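Local coordinates for MS5a (Brassica napus, PDB 6L77), which is of undetermined molecular function but is linked to meiosis and, through its cystatin-like folds, probably enhances papain activity rather than inhibiting it, at residues Val50-Thr55 with Val73-Leu78; Thr84-Arg89 with Thr216-Leu221; Asn100-Ala105 with Arg209-Pro214; Glu169-Val174 with Ser182-Leu187. All blocks are in the same frame, centred on the assembly; numbering follows the deposited sequence.

Overall arrangement
All four contacts reach one long antiparallel sheet in this C-terminal part of the protein. Contact 1 pairs strands 49-60 and 65-75, contact 2 joins 82-88 to 219-227, contact 3 lays the loop 100-105 against 201-212, and contact 4 joins 161-170 to 186-195. Contacts 2 and 3 are close neighbours, their centres about 8 Å apart, while contacts 1 and 4 lie about 25 Å apart between centres. Along the chain contact 1 closes first; contact 4 is nested inside contact 3, and contact 3 inside contact 2. Strands 82-88 and 219-227 are neighbours in the sheet, so contact 2 ties the early strands to the last one, making a continuous sheet from what are probably two cystatin-like halves.

Contact 1 of 4, residues Val50-Thr55 with Val73-Leu78; sequences VSYNIT and VDQRSL
Tyr52 and Val73 form an antiparallel hydrogen-bonded pair: Tyr52 N donates to Val73 O at 2.8 Å, and Val73 N returns a bond to Tyr52 O at 3.0 Å. From there the Tyr52 side chain runs outward. Tyr52 CB starts 4.1 Å from Val73 O. The first torsion sets CG beside the backbone N (chi1 -75°), on the sheet face that Tyr52 shares with Val73. Farther out, Tyr52 CE1 lies 3.9 Å from Gln75 NE2, which comes in at the ring edge near its plane, with the amide turned 82° from the ring. At the tip, Tyr52 OH is 2.8 Å from a water, and the same water accepts from Gln75 NE2 at 2.8 Å, so ring and amide are bridged beyond their direct contact. The two strands, 49-60 and 65-75, are the arms of a beta hairpin in the cystatin-like sheet, and helix 12-29 packs on this face, with Val13 and Val14 touching Tyr52. From that helix Tyr17 OH bonds Gln75 OE1, which Arg152 also holds, while Gln75 NE2 reaches Pro49 O as well. Toward the start of strand 49-60, Val50 and Ser51 both face Val44 in a classic beta bulge. Val50 O still accepts Gln75 N at 2.8 Å, but the donor stands 49° out of the carbonyl plane. On the other face, Ser51 CB meets Asp74 OD1 at 3.3 Å.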
# COMPACT_ATOMS: atom_id res chain seq x y z
N VAL A 50 2.68 -17.87 -2.06
CA VAL A 50 1.31 -17.41 -2.29
C VAL A 50 0.60 -16.98 -1.02
O VAL A 50 -0.42 -16.28 -1.11
CB VAL A 50 0.48 -18.49 -3.02
CG1 VAL A 50 0.98 -18.67 -4.44
CG2 VAL A 50 0.56 -19.82 -2.27
N SER A 51 1.10 -17.36 0.16
CA SER A 51 0.46 -16.88 1.38
C SER A 51 1.51 -16.67 2.46
O SER A 51 2.42 -17.48 2.62
CB SER A 51 -0.61 -17.85 1.87
OG SER A 51 -0.03 -19.04 2.34
N TYR A 52 1.33 -15.59 3.20
CA TYR A 52 2.15 -15.24 4.36
C TYR A 52 1.23 -15.14 5.56
O TYR A 52 0.21 -14.45 5.50
CB TYR A 52 2.88 -13.91 4.16
CG TYR A 52 4.06 -13.98 3.22
CD1 TYR A 52 3.89 -13.83 1.85
CD2 TYR A 52 5.34 -14.22 3.71
CE1 TYR A 52 4.98 -13.91 0.99
CE2 TYR A 52 6.43 -14.30 2.86
CZ TYR A 52 6.24 -14.14 1.50
OH TYR A 52 7.33 -14.21 0.67
N ASN A 53 1.56 -15.84 6.62
CA ASN A 53 0.89 -15.70 7.91
C ASN A 53 1.96 -15.17 8.85
O ASN A 53 2.89 -15.91 9.21
CB ASN A 53 0.31 -17.04 8.39
CG ASN A 53 -0.19 -17.00 9.84
OD1 ASN A 53 -0.41 -15.94 10.42
ND2 ASN A 53 -0.37 -18.18 10.42
N ILE A 54 1.86 -13.89 9.20
CA ILE A 54 2.92 -13.17 9.89
C ILE A 54 2.46 -12.86 11.30
O ILE A 54 1.35 -12.33 11.50
CB ILE A 54 3.27 -11.87 9.15
CG1 ILE A 54 3.68 -12.16 7.71
CG2 ILE A 54 4.37 -11.09 9.90
CD1 ILE A 54 3.65 -10.90 6.82
N THR A 55 3.30 -13.19 12.28
CA THR A 55 3.07 -12.81 13.66
C THR A 55 4.05 -11.69 13.99
O THR A 55 5.27 -11.87 13.89
CB THR A 55 3.28 -14.01 14.59
OG1 THR A 55 2.41 -15.08 14.19
CG2 THR A 55 3.01 -13.62 16.05
N VAL A 73 -1.65 -12.48 4.32
CA VAL A 73 -1.66 -11.90 2.98
C VAL A 73 -1.53 -13.03 1.97
O VAL A 73 -0.66 -13.91 2.14
CB VAL A 73 -0.51 -10.89 2.77
CG1 VAL A 73 -0.33 -10.57 1.27
CG2 VAL A 73 -0.78 -9.60 3.54
N ASP A 74 -2.38 -13.03 0.95
CA ASP A 74 -2.22 -13.90 -0.21
C ASP A 74 -1.60 -13.09 -1.34
O ASP A 74 -2.08 -12.01 -1.66
CB ASP A 74 -3.55 -14.49 -0.67
CG ASP A 74 -4.03 -15.63 0.23
OD1 ASP A 74 -3.29 -16.03 1.15
OD2 ASP A 74 -5.16 -16.11 0.01
N GLN A 75 -0.55 -13.63 -1.95
CA GLN A 75 0.26 -12.92 -2.93
C GLN A 75 0.13 -13.61 -4.27
O GLN A 75 0.24 -14.84 -4.35
CB GLN A 75 1.72 -12.87 -2.48
CG GLN A 75 2.72 -12.36 -3.51
CD GLN A 75 4.14 -12.28 -2.93
OE1 GLN A 75 4.60 -11.20 -2.55
NE2 GLN A 75 4.82 -13.41 -2.87
N ARG A 76 -0.11 -12.83 -5.33
CA ARG A 76 -0.34 -13.41 -6.65
C ARG A 76 0.70 -13.01 -7.68
O ARG A 76 0.63 -13.50 -8.81
CB ARG A 76 -1.74 -13.02 -7.16
CG ARG A 76 -2.88 -13.62 -6.37
CD ARG A 76 -4.22 -13.02 -6.79
NE ARG A 76 -4.37 -11.62 -6.39
CZ ARG A 76 -4.78 -11.24 -5.18
NH1 ARG A 76 -5.08 -12.15 -4.26
NH2 ARG A 76 -4.90 -9.95 -4.90
N SER A 77 1.64 -12.13 -7.35
CA SER A 77 2.70 -11.80 -8.29
C SER A 77 3.97 -11.46 -7.52
O SER A 77 3.91 -11.00 -6.37
CB SER A 77 2.32 -10.64 -9.21
OG SER A 77 3.39 -10.31 -10.07
N LEU A 78 5.11 -11.70 -8.16
CA LEU A 78 6.41 -11.29 -7.66
C LEU A 78 6.97 -10.07 -8.38
O LEU A 78 7.99 -9.53 -7.95
CB LEU A 78 7.44 -12.43 -7.78
CG LEU A 78 7.44 -13.64 -6.85
CD1 LEU A 78 6.68 -13.40 -5.55
CD2 LEU A 78 6.91 -14.85 -7.59
O HOH W 1 7.44 -13.33 -1.95

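Contact 2 of 4, residues Thr84-Arg89 with Thr216-Leu221; sequences TCYISR and THCVCL
Val219 O takes the N-H of Cys85 at 2.8 Å, with the C-H of Thr84 CA also directed at it across 3.2 Å. The return bond, from Val219 N to Cys85 O, is 3.1 Å long, so Cys85 and Val219 are an antiparallel hydrogen-bonded pair, with Thr84 and Cys220 the non-hydrogen-bonded pair beside it. Between the latter two, Thr84 OG1 lies 3.7 Å from Cys220 CB, while its hydrogen bonds go to Phe102 O and Arg76 NH2. Thr84 CG2, anti to the backbone N, sits over one face of the Tyr86 ring, offset toward the rim. Cys218 SG approaches that ring obliquely, 3.8 Å from Tyr86 CD1, in a sulfur-aromatic contact. Just before the strand, Thr216 OG1 accepts from Cys218 N at 3.2 Å, an ST turn. Strand 82-88 thus lies between 65-75 and 219-227, the seam where the early strands meet the last one; helix 12-29 packs on the face of Cys85 and Val219 through Val20 and Arg24, and the loop around Phe102 lies on the face of Thr84 and Cys220.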
# COMPACT_ATOMS: atom_id res chain seq x y z
N THR A 84 -3.71 -9.63 -1.51
CA THR A 84 -4.87 -9.34 -0.66
C THR A 84 -4.50 -9.56 0.79
O THR A 84 -3.97 -10.63 1.15
CB THR A 84 -6.06 -10.23 -1.03
OG1 THR A 84 -6.42 -10.02 -2.40
CG2 THR A 84 -7.28 -9.91 -0.13
N CYS A 85 -4.80 -8.57 1.64
CA CYS A 85 -4.66 -8.70 3.10
C CYS A 85 -6.02 -9.09 3.68
O CYS A 85 -6.97 -8.30 3.61
CB CYS A 85 -4.14 -7.41 3.73
SG CYS A 85 -4.01 -7.49 5.54
N TYR A 86 -6.10 -10.29 4.25
CA TYR A 86 -7.36 -10.86 4.74
C TYR A 86 -7.56 -10.71 6.24
O TYR A 86 -8.70 -10.61 6.69
CB TYR A 86 -7.43 -12.36 4.41
CG TYR A 86 -7.61 -12.65 2.94
CD1 TYR A 86 -8.87 -12.60 2.35
CD2 TYR A 86 -6.52 -13.01 2.15
CE1 TYR A 86 -9.05 -12.88 1.00
CE2 TYR A 86 -6.69 -13.28 0.80
CZ TYR A 86 -7.95 -13.22 0.23
OH TYR A 86 -8.12 -13.50 -1.11
N ILE A 87 -6.48 -10.74 7.00
CA ILE A 87 -6.52 -10.73 8.46
C ILE A 87 -5.49 -9.73 8.92
O ILE A 87 -4.39 -9.69 8.37
CB ILE A 87 -6.19 -12.12 9.06
CG1 ILE A 87 -7.18 -13.19 8.56
CG2 ILE A 87 -6.11 -12.07 10.58
CD1 ILE A 87 -8.46 -13.27 9.35
N SER A 88 -5.83 -8.92 9.93
CA SER A 88 -4.85 -7.98 10.48
C SER A 88 -5.43 -7.54 11.83
O SER A 88 -6.27 -6.64 11.88
CB SER A 88 -4.60 -6.80 9.56
OG SER A 88 -5.79 -6.03 9.38
N ARG A 89 -5.01 -8.21 12.90
CA ARG A 89 -5.68 -7.99 14.18
C ARG A 89 -4.78 -8.48 15.30
O ARG A 89 -3.89 -9.32 15.07
CB ARG A 89 -7.02 -8.72 14.23
CG ARG A 89 -6.83 -10.21 14.09
CD ARG A 89 -8.13 -10.97 13.99
NE ARG A 89 -7.84 -12.39 13.84
CZ ARG A 89 -8.71 -13.30 13.41
NH1 ARG A 89 -9.95 -12.93 13.09
NH2 ARG A 89 -8.34 -14.56 13.30
N THR A 216 -16.26 -7.73 4.83
CA THR A 216 -15.06 -8.19 5.51
C THR A 216 -14.00 -7.11 5.64
O THR A 216 -13.13 -7.20 6.51
CB THR A 216 -14.47 -9.36 4.73
OG1 THR A 216 -14.10 -8.90 3.43
CG2 THR A 216 -15.47 -10.49 4.59
N HIS A 217 -14.05 -6.10 4.77
CA HIS A 217 -13.02 -5.06 4.68
C HIS A 217 -11.66 -5.66 4.35
O HIS A 217 -10.63 -5.08 4.69
CB HIS A 217 -12.94 -4.23 5.96
CG HIS A 217 -14.24 -3.61 6.37
ND1 HIS A 217 -15.00 -2.84 5.52
CD2 HIS A 217 -14.90 -3.63 7.55
CE1 HIS A 217 -16.08 -2.43 6.15
NE2 HIS A 217 -16.05 -2.89 7.39
N CYS A 218 -11.64 -6.82 3.69
CA CYS A 218 -10.39 -7.33 3.14
C CYS A 218 -9.89 -6.35 2.09
O CYS A 218 -10.68 -5.73 1.38
CB CYS A 218 -10.60 -8.72 2.54
SG CYS A 218 -11.10 -9.95 3.79
N VAL A 219 -8.57 -6.18 2.01
CA VAL A 219 -7.96 -5.14 1.19
C VAL A 219 -7.17 -5.82 0.08
O VAL A 219 -6.25 -6.59 0.37
CB VAL A 219 -7.06 -4.22 2.02
CG1 VAL A 219 -6.31 -3.26 1.11
CG2 VAL A 219 -7.91 -3.43 3.04
N CYS A 220 -7.51 -5.52 -1.17
CA CYS A 220 -6.77 -5.99 -2.33
C CYS A 220 -6.03 -4.82 -2.96
O CYS A 220 -6.62 -3.75 -3.17
CB CYS A 220 -7.71 -6.65 -3.34
SG CYS A 220 -6.89 -7.07 -4.87
N LEU A 221 -4.74 -5.00 -3.22
CA LEU A 221 -3.93 -4.01 -3.93
C LEU A 221 -3.49 -4.59 -5.26
O LEU A 221 -2.96 -5.70 -5.31
CB LEU A 221 -2.70 -3.58 -3.11
CG LEU A 221 -2.92 -2.86 -1.77
CD1 LEU A 221 -1.62 -2.19 -1.33
CD2 LEU A 221 -4.03 -1.84 -1.86

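Contact 3 of 4, residues Asn100-Ala105 with Arg209-Pro214; sequences NQFFDA and RRTVEP
Phe102 lays one face of its ring against Glu213, whose CB stands 3.7 Å from the ring centroid and only 6° off the normal, a CH-pi contact over the centre. Glu213 CG continues over the same ring, 3.5 Å from Phe102 CD1, before the chain bends and carries OE2 away to the backbone N of Thr215 and Thr216. The Phe102 CB points toward the strand and CG is anti to the backbone N (chi1 176°); at the ring edge Phe102 CE2 comes to 3.6 Å from Thr211 O. An alanine at Phe102 would probably leave the Glu213 methylenes without the face they rest on and open a gap beside Thr211 O. Two residues on, Asp104 makes the charged contact. Its OD2 accepts from Arg209 NH1 at 2.9 Å through the syn lone pair, in the guanidinium plane, although carboxylate and guanidinium are turned 67° apart. Both partners are shared: Asp104 OD1 pairs with Lys106, and Arg209 NH2 bonds Asp107 O. Between these two ends sits Thr211, whose OG1 is 4.0 Å from Asp104 CB. One water, 3.0 Å from Thr211 OG1, donates to Phe103 O; a second lies between Thr211 OG1, Asp104 OD2 and Arg209 O. The segment 100-105 thus runs roughly antiparallel to strand 201-212 without strand pairing, over the face where Thr211 and Cys220 of strand 219-227 point, while Arg210 leaves from the other face to meet His23 and Met27 of helix 12-29.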
# COMPACT_ATOMS: atom_id res chain seq x y z
N ASN A 100 -13.54 -15.30 2.73
CA ASN A 100 -13.37 -15.95 1.44
C ASN A 100 -12.43 -15.13 0.55
O ASN A 100 -12.07 -13.99 0.86
CB ASN A 100 -14.72 -16.13 0.75
CG ASN A 100 -15.78 -16.69 1.69
OD1 ASN A 100 -16.86 -16.12 1.84
ND2 ASN A 100 -15.47 -17.82 2.32
N GLN A 101 -12.03 -15.74 -0.56
CA GLN A 101 -11.07 -15.10 -1.45
C GLN A 101 -11.62 -13.79 -2.00
O GLN A 101 -12.83 -13.65 -2.23
CB GLN A 101 -10.69 -16.04 -2.60
CG GLN A 101 -9.52 -15.52 -3.44
CD GLN A 101 -9.30 -16.29 -4.73
OE1 GLN A 101 -10.04 -17.23 -5.04
NE2 GLN A 101 -8.28 -15.90 -5.49
N PHE A 102 -10.73 -12.83 -2.22
CA PHE A 102 -11.12 -11.52 -2.70
C PHE A 102 -9.97 -10.94 -3.50
O PHE A 102 -8.87 -10.77 -2.97
CB PHE A 102 -11.48 -10.60 -1.52
CG PHE A 102 -11.80 -9.19 -1.92
CD1 PHE A 102 -12.97 -8.90 -2.59
CD2 PHE A 102 -10.92 -8.16 -1.62
CE1 PHE A 102 -13.27 -7.59 -2.96
CE2 PHE A 102 -11.22 -6.86 -1.97
CZ PHE A 102 -12.39 -6.58 -2.65
N PHE A 103 -10.20 -10.66 -4.78
CA PHE A 103 -9.14 -10.09 -5.60
C PHE A 103 -9.75 -9.15 -6.64
O PHE A 103 -10.97 -9.04 -6.77
CB PHE A 103 -8.30 -11.17 -6.28
CG PHE A 103 -9.10 -12.10 -7.14
CD1 PHE A 103 -9.39 -11.77 -8.45
CD2 PHE A 103 -9.60 -13.29 -6.62
CE1 PHE A 103 -10.15 -12.61 -9.24
CE2 PHE A 103 -10.35 -14.14 -7.41
CZ PHE A 103 -10.62 -13.80 -8.72
N ASP A 104 -8.87 -8.49 -7.38
CA ASP A 104 -9.24 -7.44 -8.33
C ASP A 104 -8.82 -7.91 -9.71
O ASP A 104 -7.63 -8.20 -9.93
CB ASP A 104 -8.54 -6.13 -7.96
CG ASP A 104 -8.73 -5.04 -9.00
OD1 ASP A 104 -9.47 -5.23 -9.99
OD2 ASP A 104 -8.11 -3.97 -8.84
N ALA A 105 -9.78 -8.00 -10.62
CA ALA A 105 -9.50 -8.52 -11.95
C ALA A 105 -9.62 -7.47 -13.04
O ALA A 105 -9.51 -7.82 -14.22
CB ALA A 105 -10.44 -9.70 -12.25
N ARG A 209 -4.36 0.37 -7.45
CA ARG A 209 -5.77 0.33 -7.08
C ARG A 209 -5.94 -0.42 -5.76
O ARG A 209 -5.50 -1.57 -5.64
CB ARG A 209 -6.63 -0.32 -8.16
CG ARG A 209 -8.11 -0.22 -7.81
CD ARG A 209 -9.00 -0.97 -8.79
NE ARG A 209 -8.97 -0.38 -10.12
CZ ARG A 209 -8.40 -0.94 -11.18
NH1 ARG A 209 -7.83 -2.14 -11.09
NH2 ARG A 209 -8.44 -0.31 -12.35
N ARG A 210 -6.56 0.24 -4.80
CA ARG A 210 -7.00 -0.40 -3.56
C ARG A 210 -8.49 -0.67 -3.66
O ARG A 210 -9.29 0.25 -3.82
CB ARG A 210 -6.71 0.49 -2.35
CG ARG A 210 -7.15 -0.15 -1.02
CD ARG A 210 -7.72 0.90 -0.06
NE ARG A 210 -6.70 1.84 0.39
CZ ARG A 210 -6.94 3.07 0.85
NH1 ARG A 210 -8.19 3.53 0.91
NH2 ARG A 210 -5.93 3.84 1.26
N THR A 211 -8.87 -1.94 -3.54
CA THR A 211 -10.28 -2.28 -3.44
C THR A 211 -10.52 -2.94 -2.09
O THR A 211 -9.66 -3.67 -1.59
CB THR A 211 -10.72 -3.19 -4.60
OG1 THR A 211 -9.90 -4.35 -4.64
CG2 THR A 211 -10.55 -2.45 -5.91
N VAL A 212 -11.66 -2.62 -1.49
CA VAL A 212 -11.98 -3.03 -0.13
C VAL A 212 -13.29 -3.81 -0.19
O VAL A 212 -14.27 -3.34 -0.76
CB VAL A 212 -12.11 -1.81 0.82
CG1 VAL A 212 -12.38 -2.27 2.25
CG2 VAL A 212 -10.84 -0.95 0.77
N GLU A 213 -13.29 -5.00 0.40
CA GLU A 213 -14.49 -5.84 0.37
C GLU A 213 -15.53 -5.27 1.33
O GLU A 213 -15.22 -5.05 2.51
CB GLU A 213 -14.13 -7.28 0.76
CG GLU A 213 -15.05 -8.34 0.17
CD GLU A 213 -16.45 -8.33 0.77
OE1 GLU A 213 -17.41 -8.67 0.04
OE2 GLU A 213 -16.59 -7.99 1.96
N PRO A 214 -16.77 -5.04 0.87
CA PRO A 214 -17.71 -4.23 1.67
C PRO A 214 -17.99 -4.73 3.08
O PRO A 214 -18.17 -3.91 3.99
CB PRO A 214 -18.98 -4.24 0.80
CG PRO A 214 -18.47 -4.40 -0.58
CD PRO A 214 -17.29 -5.32 -0.48
O HOH W 2 -11.59 -5.93 -6.48
O HOH W 3 -7.47 -3.66 -6.20

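Contact 4 of 4, residues Glu169-Val174 with Ser182-Leu187; sequences ETEENV and SLRNVL
Arg184 crosses Thr170 at about a right angle, so that Thr170 CB lies over one face of the guanidinium, toward its rim, 3.6 Å from Arg184 NH1. What holds the guanidinium turned this way is its own neighbour: Arg184 NE and NH1 both grip Asn185 O side-on, at 2.8 and 2.9 Å, in the guanidinium plane. At its edge, Arg184 NH2 and Glu172 OE1 form a salt bridge 3.4 Å long, whose hydrogen bond is weak, the carboxylate standing 83° to the guanidinium. Glu171 slides past Arg184 in the opposite direction, its CG 3.7 Å from Arg184 NH1, and delivers its carboxylate to Asn185, where Asn185 ND2 meets Glu171 OE2 at 3.1 Å from above the carboxylate plane. These side chains link the ends of two neighbouring antiparallel strands, 161-170 and 186-195, joined through the short helix 176-181 in the later part of the sheet. An alanine at Arg184 would probably leave Glu172 without its countercharge, Asn185 O without this two-nitrogen grip, and a gap over Thr170. Where the strands pair, Glu169 N bonds Leu187 O at 2.8 Å and Leu187 N bonds Glu169 O at 2.8 Å, and the two side chains lie side by side, pointing the same way. The Glu169 carboxylate goes on to a salt bridge with Arg123, and Asn185 OD1 accepts from Val212 N of strand 201-212.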
# COMPACT_ATOMS: atom_id res chain seq x y z
N GLU A 169 -8.05 8.88 -7.23
CA GLU A 169 -9.36 8.84 -7.87
C GLU A 169 -10.27 7.92 -7.08
O GLU A 169 -9.88 6.80 -6.71
CB GLU A 169 -9.26 8.39 -9.34
CG GLU A 169 -10.64 8.31 -10.01
CD GLU A 169 -10.59 8.23 -11.54
OE1 GLU A 169 -9.49 8.12 -12.11
OE2 GLU A 169 -11.68 8.30 -12.17
N THR A 170 -11.49 8.39 -6.83
CA THR A 170 -12.52 7.64 -6.14
C THR A 170 -13.69 7.39 -7.08
O THR A 170 -13.82 8.02 -8.13
CB THR A 170 -13.04 8.37 -4.89
OG1 THR A 170 -13.63 9.60 -5.29
CG2 THR A 170 -11.90 8.64 -3.90
N GLU A 171 -14.56 6.49 -6.64
CA GLU A 171 -15.78 6.15 -7.37
C GLU A 171 -16.94 7.07 -7.01
O GLU A 171 -17.92 7.13 -7.76
CB GLU A 171 -16.15 4.68 -7.06
CG GLU A 171 -14.90 3.79 -6.92
CD GLU A 171 -15.20 2.34 -6.55
OE1 GLU A 171 -16.26 2.05 -5.95
OE2 GLU A 171 -14.35 1.47 -6.86
N GLU A 172 -16.84 7.80 -5.90
CA GLU A 172 -17.90 8.64 -5.40
C GLU A 172 -17.33 10.00 -5.03
O GLU A 172 -16.17 10.11 -4.64
CB GLU A 172 -18.56 8.03 -4.16
CG GLU A 172 -18.97 6.58 -4.29
CD GLU A 172 -19.23 5.94 -2.94
OE1 GLU A 172 -19.04 6.63 -1.91
OE2 GLU A 172 -19.63 4.76 -2.91
N ASN A 173 -18.18 11.01 -5.14
CA ASN A 173 -17.81 12.39 -4.86
C ASN A 173 -17.83 12.62 -3.35
O ASN A 173 -18.88 12.91 -2.77
CB ASN A 173 -18.77 13.34 -5.58
CG ASN A 173 -18.31 14.78 -5.52
OD1 ASN A 173 -17.58 15.16 -4.62
ND2 ASN A 173 -18.74 15.58 -6.48
N VAL A 174 -16.66 12.54 -2.71
CA VAL A 174 -16.60 12.59 -1.25
C VAL A 174 -15.62 13.69 -0.83
O VAL A 174 -14.82 14.17 -1.64
CB VAL A 174 -16.19 11.23 -0.65
CG1 VAL A 174 -17.20 10.15 -1.04
CG2 VAL A 174 -14.79 10.83 -1.10
N SER A 182 -10.34 7.23 5.25
CA SER A 182 -11.23 6.08 5.33
C SER A 182 -10.75 4.97 4.41
O SER A 182 -10.25 5.23 3.31
CB SER A 182 -12.66 6.45 4.98
OG SER A 182 -12.84 6.52 3.58
N LEU A 183 -10.93 3.73 4.85
CA LEU A 183 -10.50 2.56 4.08
C LEU A 183 -11.56 2.24 3.03
O LEU A 183 -12.41 1.36 3.18
CB LEU A 183 -10.24 1.38 5.01
CG LEU A 183 -9.51 0.23 4.33
CD1 LEU A 183 -8.13 0.70 3.95
CD2 LEU A 183 -9.46 -0.98 5.27
N ARG A 184 -11.51 2.99 1.93
CA ARG A 184 -12.45 2.85 0.83
C ARG A 184 -11.69 2.60 -0.47
O ARG A 184 -10.46 2.73 -0.53
CB ARG A 184 -13.32 4.12 0.70
CG ARG A 184 -12.51 5.41 0.58
CD ARG A 184 -13.18 6.44 -0.36
NE ARG A 184 -13.34 5.89 -1.71
CZ ARG A 184 -14.49 5.83 -2.38
NH1 ARG A 184 -14.50 5.29 -3.60
NH2 ARG A 184 -15.61 6.32 -1.85
N ASN A 185 -12.44 2.28 -1.53
CA ASN A 185 -11.82 2.04 -2.84
C ASN A 185 -11.15 3.31 -3.35
O ASN A 185 -11.76 4.37 -3.38
CB ASN A 185 -12.87 1.57 -3.84
CG ASN A 185 -13.39 0.18 -3.53
OD1 ASN A 185 -12.91 -0.47 -2.60
ND2 ASN A 185 -14.36 -0.28 -4.30
N VAL A 186 -9.88 3.21 -3.74
CA VAL A 186 -9.15 4.34 -4.31
C VAL A 186 -8.24 3.85 -5.42
O VAL A 186 -7.81 2.69 -5.44
CB VAL A 186 -8.31 5.11 -3.26
CG1 VAL A 186 -9.19 5.87 -2.25
CG2 VAL A 186 -7.34 4.18 -2.55
N LEU A 187 -7.95 4.75 -6.35
CA LEU A 187 -6.93 4.56 -7.38
C LEU A 187 -5.88 5.64 -7.17
O LEU A 187 -6.21 6.83 -7.20
CB LEU A 187 -7.57 4.64 -8.77
CG LEU A 187 -6.78 4.30 -10.03
CD1 LEU A 187 -6.33 2.86 -9.99
CD2 LEU A 187 -7.64 4.53 -11.26